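Local coordinates for protein 3',5'-cyclic-nucleotide phosphodiesterase 1 (Saccharomyces cerevisiae, PDB 4OJV) that belongs to the class II cyclic-nucleotide phosphodiesterases of the metallo-hydrolase clan and carries two zinc ions in this structure, at residues M1-N12 with A361-L369; V138-E148 with W175-L186. All coordinates share one frame; numbering follows the deposited sequence.

Contact 1 (1-12 with 361-369) is buried: it pairs strands 4-8 and 365-368, from the two ends of the chain, side by side within a mixed sheet. Contact 2 (138-148 with 175-186) lies nearer the surface, where the end of helix 135-140 and the 3-10 segment after it meet the loop that leads into strand 186-190, at the edge of the same sheet. The centres are 27 Å apart, and contact 2 is nested in the chain between the segments of contact 1. Main-chain hydrogen bonds dominate contact 1, together with a terminal carboxylate oxygen gripped by two amides; contact 2 depends on side-chain packing, two weak hydrogen bonds and a bridging water.

Contact 1 of 2, residues M1-N12 with A361-L369; sequences MVVFEITILGAN and ALEGHTLFL
I6 and L367 form a hydrogen-bonded pair whose amides and carbonyls satisfy each other in both directions (I6 N to L367 O 2.9 Å), part of the antiparallel ladder of strands 4-8 and 365-368 in the mixed sheet of this metallo-hydrolase fold, which makes neighbours of the two chain termini. Further along, I8 N is bound by H365 O, while I8 O receives G364 N from the type II turn 362-365. At the other end L369 N gives its hydrogen to F4 O, and the terminal carboxylate closes the ladder: L369 OXT accepts V3 N at 2.9 Å and F4 N at 2.8 Å, and its other oxygen, L369 O, is bound by K274.

Side chains sort onto two faces. On one, I6 CD1 touches L369 CD1 at 3.9 Å and I8 CD1 approaches L367 CD1. On the other, the extended chain of E5 passes F368 with CG against the ring atoms CD2 and CE2; OE1 lies at the ring edge, the carboxylate plane turned 69° from the ring. That carboxylate is engaged elsewhere, E5 OE2 by S91 and K26 and OE1 by the amide of R29. Beside them T7 OG1 and T366 OG1 stand too far apart to bond directly, and one water joins them, 2.7 Å from T7 OG1; T366 OG1 is also bonded to G89 O.

Past the strands, L9 and G10 form a classic beta bulge opposite C22. L9 O and E363 N are buried here and find no partner in the model. H365 ND1 donates to E363 O, and its NE2 is bonded to E63. The side chain of E363 bends at chi2 (87°), which brings its carboxylate back to the 1-12 segment, where A11 N meets OE2 at 2.8 Å from above the carboxylate plane.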
loop_
_atom_site.group_PDB
_atom_site.type_symbol
_atom_site.label_atom_id
_atom_site.label_comp_id
_atom_site.label_asym_id
_atom_site.label_seq_id
_atom_site.Cartn_x
_atom_site.Cartn_y
_atom_site.Cartn_z
ATOM N N MET A 1 12.222 -30.539 15.014
ATOM C CA MET A 1 13.323 -29.945 14.195
ATOM C C MET A 1 13.023 -28.506 13.776
ATOM O O MET A 1 13.940 -27.686 13.672
ATOM C CB MET A 1 13.616 -30.808 12.962
ATOM C CG MET A 1 14.379 -32.091 13.266
ATOM S SD MET A 1 14.676 -33.113 11.808
ATOM C CE MET A 1 15.959 -32.179 10.974
ATOM N N VAL A 2 11.746 -28.210 13.533
ATOM C CA VAL A 2 11.316 -26.853 13.178
ATOM C C VAL A 2 11.522 -25.888 14.343
ATOM O O VAL A 2 11.123 -26.159 15.480
ATOM C CB VAL A 2 9.852 -26.824 12.686
ATOM C CG1 VAL A 2 9.316 -25.402 12.623
ATOM C CG2 VAL A 2 9.752 -27.487 11.321
ATOM N N VAL A 3 12.153 -24.762 14.032
ATOM C CA VAL A 3 12.510 -23.744 15.009
ATOM C C VAL A 3 11.780 -22.428 14.737
ATOM O O VAL A 3 11.470 -21.695 15.675
ATOM C CB VAL A 3 14.047 -23.554 15.037
ATOM C CG1 VAL A 3 14.470 -22.282 15.756
ATOM C CG2 VAL A 3 14.702 -24.756 15.705
ATOM N N PHE A 4 11.522 -22.130 13.459
ATOM C CA PHE A 4 10.956 -20.836 13.055
ATOM C C PHE A 4 9.606 -20.979 12.380
ATOM O O PHE A 4 9.402 -21.888 11.574
ATOM C CB PHE A 4 11.897 -20.134 12.073
ATOM C CG PHE A 4 13.257 -19.820 12.635
ATOM C CD1 PHE A 4 13.455 -18.691 13.416
ATOM C CD2 PHE A 4 14.346 -20.641 12.355
ATOM C CE1 PHE A 4 14.710 -18.392 13.925
ATOM C CE2 PHE A 4 15.607 -20.347 12.855
ATOM C CZ PHE A 4 15.791 -19.221 13.639
ATOM N N GLU A 5 8.702 -20.050 12.679
ATOM C CA GLU A 5 7.488 -19.866 11.893
ATOM C C GLU A 5 7.584 -18.527 11.173
ATOM O O GLU A 5 7.814 -17.487 11.808
ATOM C CB GLU A 5 6.235 -19.899 12.767
ATOM C CG GLU A 5 5.974 -21.266 13.378
ATOM C CD GLU A 5 4.787 -21.307 14.332
ATOM O OE1 GLU A 5 4.563 -22.386 14.928
ATOM O OE2 GLU A 5 4.090 -20.281 14.491
ATOM N N ILE A 6 7.423 -18.560 9.853
ATOM C CA ILE A 6 7.526 -17.356 9.030
ATOM C C ILE A 6 6.193 -17.135 8.332
ATOM O O ILE A 6 5.790 -17.949 7.500
ATOM C CB ILE A 6 8.639 -17.465 7.967
ATOM C CG1 ILE A 6 10.001 -17.806 8.601
ATOM C CG2 ILE A 6 8.708 -16.169 7.162
ATOM C CD1 ILE A 6 11.121 -17.914 7.585
ATOM N N THR A 7 5.506 -16.048 8.677
ATOM C CA THR A 7 4.258 -15.698 8.014
ATOM C C THR A 7 4.587 -14.751 6.861
ATOM O O THR A 7 5.146 -13.679 7.077
ATOM C CB THR A 7 3.268 -15.004 8.966
ATOM O OG1 THR A 7 3.170 -15.726 10.200
ATOM C CG2 THR A 7 1.893 -14.927 8.321
ATOM N N ILE A 8 4.233 -15.150 5.648
ATOM C CA ILE A 8 4.462 -14.316 4.474
ATOM C C ILE A 8 3.290 -13.355 4.320
ATOM O O ILE A 8 2.222 -13.749 3.857
ATOM C CB ILE A 8 4.631 -15.159 3.194
ATOM C CG1 ILE A 8 5.643 -16.290 3.413
ATOM C CG2 ILE A 8 5.014 -14.257 2.024
ATOM C CD1 ILE A 8 7.066 -15.850 3.634
ATOM N N LEU A 9 3.463 -12.109 4.757
ATOM C CA LEU A 9 2.411 -11.112 4.562
ATOM C C LEU A 9 2.451 -10.533 3.165
ATOM O O LEU A 9 1.406 -10.266 2.567
ATOM C CB LEU A 9 2.471 -9.995 5.605
ATOM C CG LEU A 9 2.212 -10.412 7.047
ATOM C CD1 LEU A 9 2.116 -9.188 7.936
ATOM C CD2 LEU A 9 0.957 -11.266 7.198
ATOM N N GLY A 10 3.657 -10.329 2.644
ATOM C CA GLY A 10 3.806 -9.771 1.313
ATOM C C GLY A 10 5.097 -10.227 0.684
ATOM O O GLY A 10 6.157 -10.224 1.327
ATOM N N ALA A 11 5.007 -10.649 -0.574
ATOM C CA ALA A 11 6.175 -11.089 -1.326
ATOM C C ALA A 11 6.176 -10.515 -2.743
ATOM O O ALA A 11 6.897 -10.991 -3.603
ATOM C CB ALA A 11 6.249 -12.612 -1.360
ATOM N N ASN A 12 5.373 -9.479 -2.963
ATOM C CA ASN A 12 5.225 -8.837 -4.266
ATOM C C ASN A 12 6.341 -7.818 -4.487
ATOM O O ASN A 12 6.562 -6.958 -3.638
ATOM C CB ASN A 12 3.848 -8.172 -4.274
ATOM C CG ASN A 12 3.575 -7.329 -5.497
ATOM O OD1 ASN A 12 4.187 -7.483 -6.542
ATOM N ND2 ASN A 12 2.634 -6.414 -5.352
ATOM N N ALA A 361 7.891 -17.688 -2.342
ATOM C CA ALA A 361 7.136 -17.184 -1.191
ATOM C C ALA A 361 5.722 -16.809 -1.600
ATOM O O ALA A 361 5.534 -16.063 -2.559
ATOM C CB ALA A 361 7.821 -15.968 -0.586
ATOM N N LEU A 362 4.737 -17.326 -0.868
ATOM C CA LEU A 362 3.328 -17.076 -1.157
ATOM C C LEU A 362 2.644 -16.375 -0.006
ATOM O O LEU A 362 2.589 -16.898 1.114
ATOM C CB LEU A 362 2.591 -18.382 -1.458
ATOM C CG LEU A 362 3.026 -19.184 -2.687
ATOM C CD1 LEU A 362 2.313 -20.530 -2.732
ATOM C CD2 LEU A 362 2.785 -18.392 -3.963
ATOM N N GLU A 363 2.109 -15.194 -0.292
ATOM C CA GLU A 363 1.380 -14.421 0.693
ATOM C C GLU A 363 0.254 -15.237 1.299
ATOM O O GLU A 363 -0.337 -16.097 0.628
ATOM C CB GLU A 363 0.774 -13.188 0.034
ATOM C CG GLU A 363 1.792 -12.207 -0.484
ATOM C CD GLU A 363 2.292 -12.457 -1.896
ATOM O OE1 GLU A 363 2.061 -13.544 -2.546
ATOM O OE2 GLU A 363 2.950 -11.488 -2.339
ATOM N N GLY A 364 -0.036 -14.975 2.566
ATOM C CA GLY A 364 -1.162 -15.629 3.221
ATOM C C GLY A 364 -0.841 -17.036 3.685
ATOM O O GLY A 364 -1.753 -17.808 3.977
ATOM N N HIS A 365 0.448 -17.368 3.764
ATOM C CA HIS A 365 0.901 -18.688 4.201
ATOM C C HIS A 365 1.967 -18.571 5.245
ATOM O O HIS A 365 2.657 -17.553 5.326
ATOM C CB HIS A 365 1.408 -19.499 3.005
ATOM C CG HIS A 365 0.334 -19.807 2.007
ATOM N ND1 HIS A 365 -0.116 -18.896 1.123
ATOM C CD2 HIS A 365 -0.436 -20.952 1.824
ATOM C CE1 HIS A 365 -1.101 -19.445 0.390
ATOM N NE2 HIS A 365 -1.299 -20.697 0.829
ATOM N N THR A 366 2.110 -19.621 6.049
ATOM C CA THR A 366 3.150 -19.729 7.052
ATOM C C THR A 366 4.092 -20.872 6.695
ATOM O O THR A 366 3.651 -21.964 6.317
ATOM C CB THR A 366 2.534 -19.956 8.450
ATOM O OG1 THR A 366 1.644 -18.872 8.738
ATOM C CG2 THR A 366 3.611 -20.017 9.531
ATOM N N LEU A 367 5.389 -20.604 6.788
ATOM C CA LEU A 367 6.428 -21.616 6.596
ATOM C C LEU A 367 6.952 -22.047 7.950
ATOM O O LEU A 367 7.076 -21.227 8.860
ATOM C CB LEU A 367 7.602 -21.051 5.799
ATOM C CG LEU A 367 7.291 -20.318 4.503
ATOM C CD1 LEU A 367 8.571 -19.844 3.837
ATOM C CD2 LEU A 367 6.528 -21.233 3.571
ATOM N N PHE A 368 7.291 -23.329 8.064
ATOM C CA PHE A 368 7.781 -23.912 9.306
ATOM C C PHE A 368 9.148 -24.474 8.977
ATOM O O PHE A 368 9.244 -25.460 8.247
ATOM C CB PHE A 368 6.814 -24.998 9.794
ATOM C CG PHE A 368 5.422 -24.485 10.071
ATOM C CD1 PHE A 368 4.512 -24.314 9.042
ATOM C CD2 PHE A 368 5.032 -24.154 11.366
ATOM C CE1 PHE A 368 3.239 -23.812 9.291
ATOM C CE2 PHE A 368 3.757 -23.664 11.621
ATOM C CZ PHE A 368 2.856 -23.499 10.584
ATOM N N LEU A 369 10.196 -23.823 9.476
ATOM C CA LEU A 369 11.568 -24.150 9.093
ATOM C C LEU A 369 12.472 -24.421 10.286
ATOM O O LEU A 369 13.371 -25.270 10.204
ATOM C CB LEU A 369 12.168 -23.025 8.249
ATOM C CG LEU A 369 11.420 -22.643 6.970
ATOM C CD1 LEU A 369 12.068 -21.429 6.323
ATOM C CD2 LEU A 369 11.371 -23.817 6.002
ATOM O OXT LEU A 369 12.336 -23.794 11.337
HETATM O O HOH W 1 1.447 -17.610 11.103
#

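Contact 2 of 2, residues V138-E148 with W175-L186; sequences VVNSPSIYEQE and WPDLTAERSRKL
V138, on the last turn of helix 135-140, packs on the indole of W175, and the 3-10 turn 141-144 that follows continues the contact along the loop before strand 186-190, at the edge of the mixed sheet. In the CH-pi contact, V138 CG1 stands over the five-membered ring, 3.5 Å from its centroid and 17° off the normal; P176 CD lies over the opposite face, toward the rim. P142 reaches the ring edge, with CG 3.8 Å from W175 CZ2. W175 also packs on D132 of the second subunit, a zinc ligand, which places this contact beside the dimer interface near a metal site.

Apolar contacts extend along the loop. L178 CD2 lies at the edge of the Y145 ring, 3.6 Å from CE2, and I144 CD1 meets L186 CD1. I144 CG2 presses on K185 CB at 3.3 Å, closer than usual van der Waals contact, the two side chains running alongside in opposite senses.

Polar links are few. With chi1 at 65°, S141 OG is tucked back over its own main chain and donates to V138 O while weakly accepting W175 NE1. V138 O also takes S141 N. The chain of K185, extended beyond CG, passes Y145 obliquely and ends in a weak bond from NZ to Q147 O. A water in the plane of the Y145 ring joins Y145 OH and S183 OG, and accepts K185 N at 3.0 Å.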
loop_
_atom_site.group_PDB
_atom_site.type_symbol
_atom_site.label_atom_id
_atom_site.label_comp_id
_atom_site.label_asym_id
_atom_site.label_seq_id
_atom_site.Cartn_x
_atom_site.Cartn_y
_atom_site.Cartn_z
ATOM N N VAL A 138 4.209 2.310 7.882
ATOM C CA VAL A 138 3.826 3.700 8.038
ATOM C C VAL A 138 2.315 3.862 8.212
ATOM O O VAL A 138 1.857 4.454 9.192
ATOM C CB VAL A 138 4.351 4.537 6.856
ATOM C CG1 VAL A 138 3.788 5.951 6.906
ATOM C CG2 VAL A 138 5.876 4.568 6.859
ATOM N N VAL A 139 1.539 3.349 7.271
ATOM C CA VAL A 139 0.097 3.590 7.343
ATOM C C VAL A 139 -0.518 2.920 8.582
ATOM O O VAL A 139 -1.447 3.463 9.185
ATOM C CB VAL A 139 -0.602 3.215 6.030
ATOM C CG1 VAL A 139 -2.107 3.419 6.145
ATOM C CG2 VAL A 139 -0.036 4.048 4.878
ATOM N N ASN A 140 0.026 1.766 8.993
ATOM C CA ASN A 140 -0.487 1.056 10.170
ATOM C C ASN A 140 -0.121 1.757 11.484
ATOM O O ASN A 140 -0.757 1.505 12.505
ATOM C CB ASN A 140 0.067 -0.377 10.294
ATOM C CG ASN A 140 -0.317 -1.333 9.169
ATOM O OD1 ASN A 140 0.275 -2.410 9.101
ATOM N ND2 ASN A 140 -1.288 -1.002 8.336
ATOM N N SER A 141 0.911 2.596 11.475
ATOM C CA SER A 141 1.499 3.094 12.724
ATOM C C SER A 141 0.556 3.825 13.700
ATOM O O SER A 141 0.740 3.707 14.907
ATOM C CB SER A 141 2.784 3.891 12.454
ATOM O OG SER A 141 2.527 5.075 11.711
ATOM N N PRO A 142 -0.468 4.553 13.211
ATOM C CA PRO A 142 -1.345 5.221 14.192
ATOM C C PRO A 142 -2.129 4.255 15.087
ATOM O O PRO A 142 -2.633 4.668 16.130
ATOM C CB PRO A 142 -2.277 6.068 13.317
ATOM C CG PRO A 142 -1.484 6.307 12.067
ATOM C CD PRO A 142 -0.749 5.022 11.845
ATOM N N SER A 143 -2.186 2.975 14.716
ATOM C CA SER A 143 -2.814 1.965 15.585
ATOM C C SER A 143 -2.167 1.924 16.967
ATOM O O SER A 143 -2.813 1.521 17.934
ATOM C CB SER A 143 -2.750 0.570 14.951
ATOM O OG SER A 143 -1.411 0.100 14.860
ATOM N N ILE A 144 -0.908 2.336 17.066
ATOM C CA ILE A 144 -0.192 2.317 18.337
ATOM C C ILE A 144 -0.877 3.214 19.386
ATOM O O ILE A 144 -0.693 3.005 20.579
ATOM C CB ILE A 144 1.292 2.709 18.146
ATOM C CG1 ILE A 144 2.010 1.699 17.250
ATOM C CG2 ILE A 144 2.016 2.782 19.474
ATOM C CD1 ILE A 144 3.219 2.248 16.511
ATOM N N TYR A 145 -1.684 4.181 18.943
ATOM C CA TYR A 145 -2.343 5.135 19.854
ATOM C C TYR A 145 -3.771 4.787 20.234
ATOM O O TYR A 145 -4.484 5.626 20.806
ATOM C CB TYR A 145 -2.333 6.530 19.252
ATOM C CG TYR A 145 -0.957 7.022 18.975
ATOM C CD1 TYR A 145 -0.061 7.263 20.018
ATOM C CD2 TYR A 145 -0.537 7.249 17.673
ATOM C CE1 TYR A 145 1.218 7.711 19.764
ATOM C CE2 TYR A 145 0.739 7.704 17.409
ATOM C CZ TYR A 145 1.609 7.935 18.458
ATOM O OH TYR A 145 2.875 8.388 18.191
ATOM N N GLU A 146 -4.193 3.567 19.926
ATOM C CA GLU A 146 -5.534 3.117 20.282
ATOM C C GLU A 146 -5.811 2.975 21.785
ATOM O O GLU A 146 -6.974 2.922 22.196
ATOM C CB GLU A 146 -5.865 1.814 19.558
ATOM C CG GLU A 146 -6.426 2.031 18.165
ATOM C CD GLU A 146 -7.745 2.794 18.160
ATOM O OE1 GLU A 146 -8.474 2.773 19.176
ATOM O OE2 GLU A 146 -8.059 3.417 17.128
ATOM N N GLN A 147 -4.757 2.925 22.600
ATOM C CA GLN A 147 -4.907 2.673 24.042
ATOM C C GLN A 147 -3.840 3.358 24.898
ATOM O O GLN A 147 -2.744 3.659 24.419
ATOM C CB GLN A 147 -4.941 1.160 24.335
ATOM C CG GLN A 147 -3.710 0.382 23.884
ATOM C CD GLN A 147 -3.643 0.199 22.380
ATOM O OE1 GLN A 147 -4.510 -0.435 21.775
ATOM N NE2 GLN A 147 -2.607 0.755 21.767
ATOM N N GLU A 148 -4.176 3.593 26.167
ATOM C CA GLU A 148 -3.271 4.243 27.117
ATOM C C GLU A 148 -2.155 3.290 27.551
ATOM O O GLU A 148 -0.972 3.584 27.349
ATOM C CB GLU A 148 -4.047 4.769 28.329
ATOM C CG GLU A 148 -3.354 5.906 29.067
ATOM C CD GLU A 148 -4.147 6.401 30.262
ATOM O OE1 GLU A 148 -4.338 5.622 31.221
ATOM O OE2 GLU A 148 -4.572 7.576 30.246
ATOM N N TRP A 175 4.562 11.870 6.593
ATOM C CA TRP A 175 3.790 11.251 7.669
ATOM C C TRP A 175 3.973 12.057 8.921
ATOM O O TRP A 175 5.056 12.613 9.125
ATOM C CB TRP A 175 4.268 9.819 7.913
ATOM C CG TRP A 175 3.225 8.967 8.576
ATOM C CD1 TRP A 175 3.260 8.402 9.843
ATOM C CD2 TRP A 175 1.957 8.559 7.987
ATOM N NE1 TRP A 175 2.104 7.686 10.081
ATOM C CE2 TRP A 175 1.282 7.742 8.990
ATOM C CE3 TRP A 175 1.338 8.791 6.767
ATOM C CZ2 TRP A 175 0.041 7.170 8.750
ATOM C CZ3 TRP A 175 0.083 8.227 6.541
ATOM C CH2 TRP A 175 -0.544 7.429 7.507
ATOM N N PRO A 176 2.940 12.118 9.791
ATOM C CA PRO A 176 3.176 12.757 11.090
ATOM C C PRO A 176 4.391 12.144 11.773
ATOM O O PRO A 176 4.615 10.925 11.684
ATOM C CB PRO A 176 1.893 12.440 11.860
ATOM C CG PRO A 176 0.848 12.405 10.784
ATOM C CD PRO A 176 1.535 11.686 9.650
ATOM N N ASP A 177 5.188 12.987 12.430
ATOM C CA ASP A 177 6.409 12.507 13.055
ATOM C C ASP A 177 6.087 11.852 14.400
ATOM O O ASP A 177 6.247 12.444 15.475
ATOM C CB ASP A 177 7.445 13.623 13.204
ATOM C CG ASP A 177 8.769 13.112 13.738
ATOM O OD1 ASP A 177 8.855 11.909 14.099
ATOM O OD2 ASP A 177 9.719 13.926 13.795
ATOM N N LEU A 178 5.655 10.598 14.332
ATOM C CA LEU A 178 5.243 9.866 15.524
ATOM C C LEU A 178 6.419 9.605 16.442
ATOM O O LEU A 178 6.218 9.396 17.635
ATOM C CB LEU A 178 4.548 8.553 15.156
ATOM C CG LEU A 178 3.320 8.700 14.255
ATOM C CD1 LEU A 178 2.692 7.335 14.021
ATOM C CD2 LEU A 178 2.305 9.677 14.824
ATOM N N THR A 179 7.640 9.645 15.917
ATOM C CA THR A 179 8.819 9.473 16.775
ATOM C C THR A 179 9.037 10.650 17.735
ATOM O O THR A 179 9.713 10.493 18.750
ATOM C CB THR A 179 10.113 9.210 15.977
ATOM O OG1 THR A 179 10.617 10.427 15.406
ATOM C CG2 THR A 179 9.875 8.174 14.879
ATOM N N ALA A 180 8.460 11.809 17.414
ATOM C CA ALA A 180 8.570 13.016 18.246
ATOM C C ALA A 180 7.544 13.068 19.374
ATOM O O ALA A 180 7.675 13.891 20.287
ATOM C CB ALA A 180 8.445 14.259 17.376
ATOM N N GLU A 181 6.516 12.222 19.310
ATOM C CA GLU A 181 5.476 12.193 20.341
ATOM C C GLU A 181 6.093 11.700 21.650
ATOM O O GLU A 181 6.852 10.735 21.658
ATOM C CB GLU A 181 4.277 11.333 19.894
ATOM C CG GLU A 181 3.175 11.136 20.939
ATOM C CD GLU A 181 2.284 12.351 21.124
ATOM O OE1 GLU A 181 2.775 13.396 21.601
ATOM O OE2 GLU A 181 1.078 12.255 20.813
ATOM N N ARG A 182 5.794 12.394 22.748
ATOM C CA ARG A 182 6.520 12.212 24.008
ATOM C C ARG A 182 6.430 10.821 24.638
ATOM O O ARG A 182 7.303 10.443 25.411
ATOM C CB ARG A 182 6.061 13.253 25.032
ATOM C CG ARG A 182 4.785 12.830 25.742
ATOM C CD ARG A 182 4.187 13.896 26.617
ATOM N NE ARG A 182 5.071 14.288 27.703
ATOM C CZ ARG A 182 4.728 15.201 28.591
ATOM N NH1 ARG A 182 3.533 15.775 28.502
ATOM N NH2 ARG A 182 5.569 15.537 29.551
ATOM N N SER A 183 5.377 10.067 24.316
ATOM C CA SER A 183 5.211 8.730 24.885
ATOM C C SER A 183 6.179 7.711 24.287
ATOM O O SER A 183 6.333 6.616 24.829
ATOM C CB SER A 183 3.765 8.236 24.750
ATOM O OG SER A 183 3.372 8.118 23.396
ATOM N N ARG A 184 6.836 8.086 23.187
ATOM C CA ARG A 184 7.850 7.241 22.532
ATOM C C ARG A 184 7.316 5.844 22.209
ATOM O O ARG A 184 8.020 4.842 22.344
ATOM C CB ARG A 184 9.160 7.185 23.342
ATOM C CG ARG A 184 9.766 8.548 23.674
ATOM C CD ARG A 184 10.181 9.318 22.424
ATOM N NE ARG A 184 10.584 10.698 22.710
ATOM C CZ ARG A 184 11.843 11.113 22.830
ATOM N NH1 ARG A 184 12.853 10.260 22.702
ATOM N NH2 ARG A 184 12.094 12.392 23.084
ATOM N N LYS A 185 6.058 5.800 21.783
ATOM C CA LYS A 185 5.405 4.547 21.405
ATOM C C LYS A 185 5.906 4.014 20.058
ATOM O O LYS A 185 5.709 2.838 19.748
ATOM C CB LYS A 185 3.880 4.724 21.379
ATOM C CG LYS A 185 3.222 4.981 22.733
ATOM C CD LYS A 185 1.699 4.970 22.620
ATOM C CE LYS A 185 1.034 5.733 23.759
ATOM N NZ LYS A 185 -0.452 5.599 23.739
ATOM N N LEU A 186 6.529 4.882 19.262
ATOM C CA LEU A 186 7.234 4.482 18.048
ATOM C C LEU A 186 8.648 5.018 18.119
ATOM O O LEU A 186 8.840 6.222 18.280
ATOM C CB LEU A 186 6.539 5.007 16.791
ATOM C CG LEU A 186 7.086 4.451 15.467
ATOM C CD1 LEU A 186 6.893 2.938 15.356
ATOM C CD2 LEU A 186 6.435 5.148 14.286
HETATM O O HOH W 2 4.441 8.083 20.597
#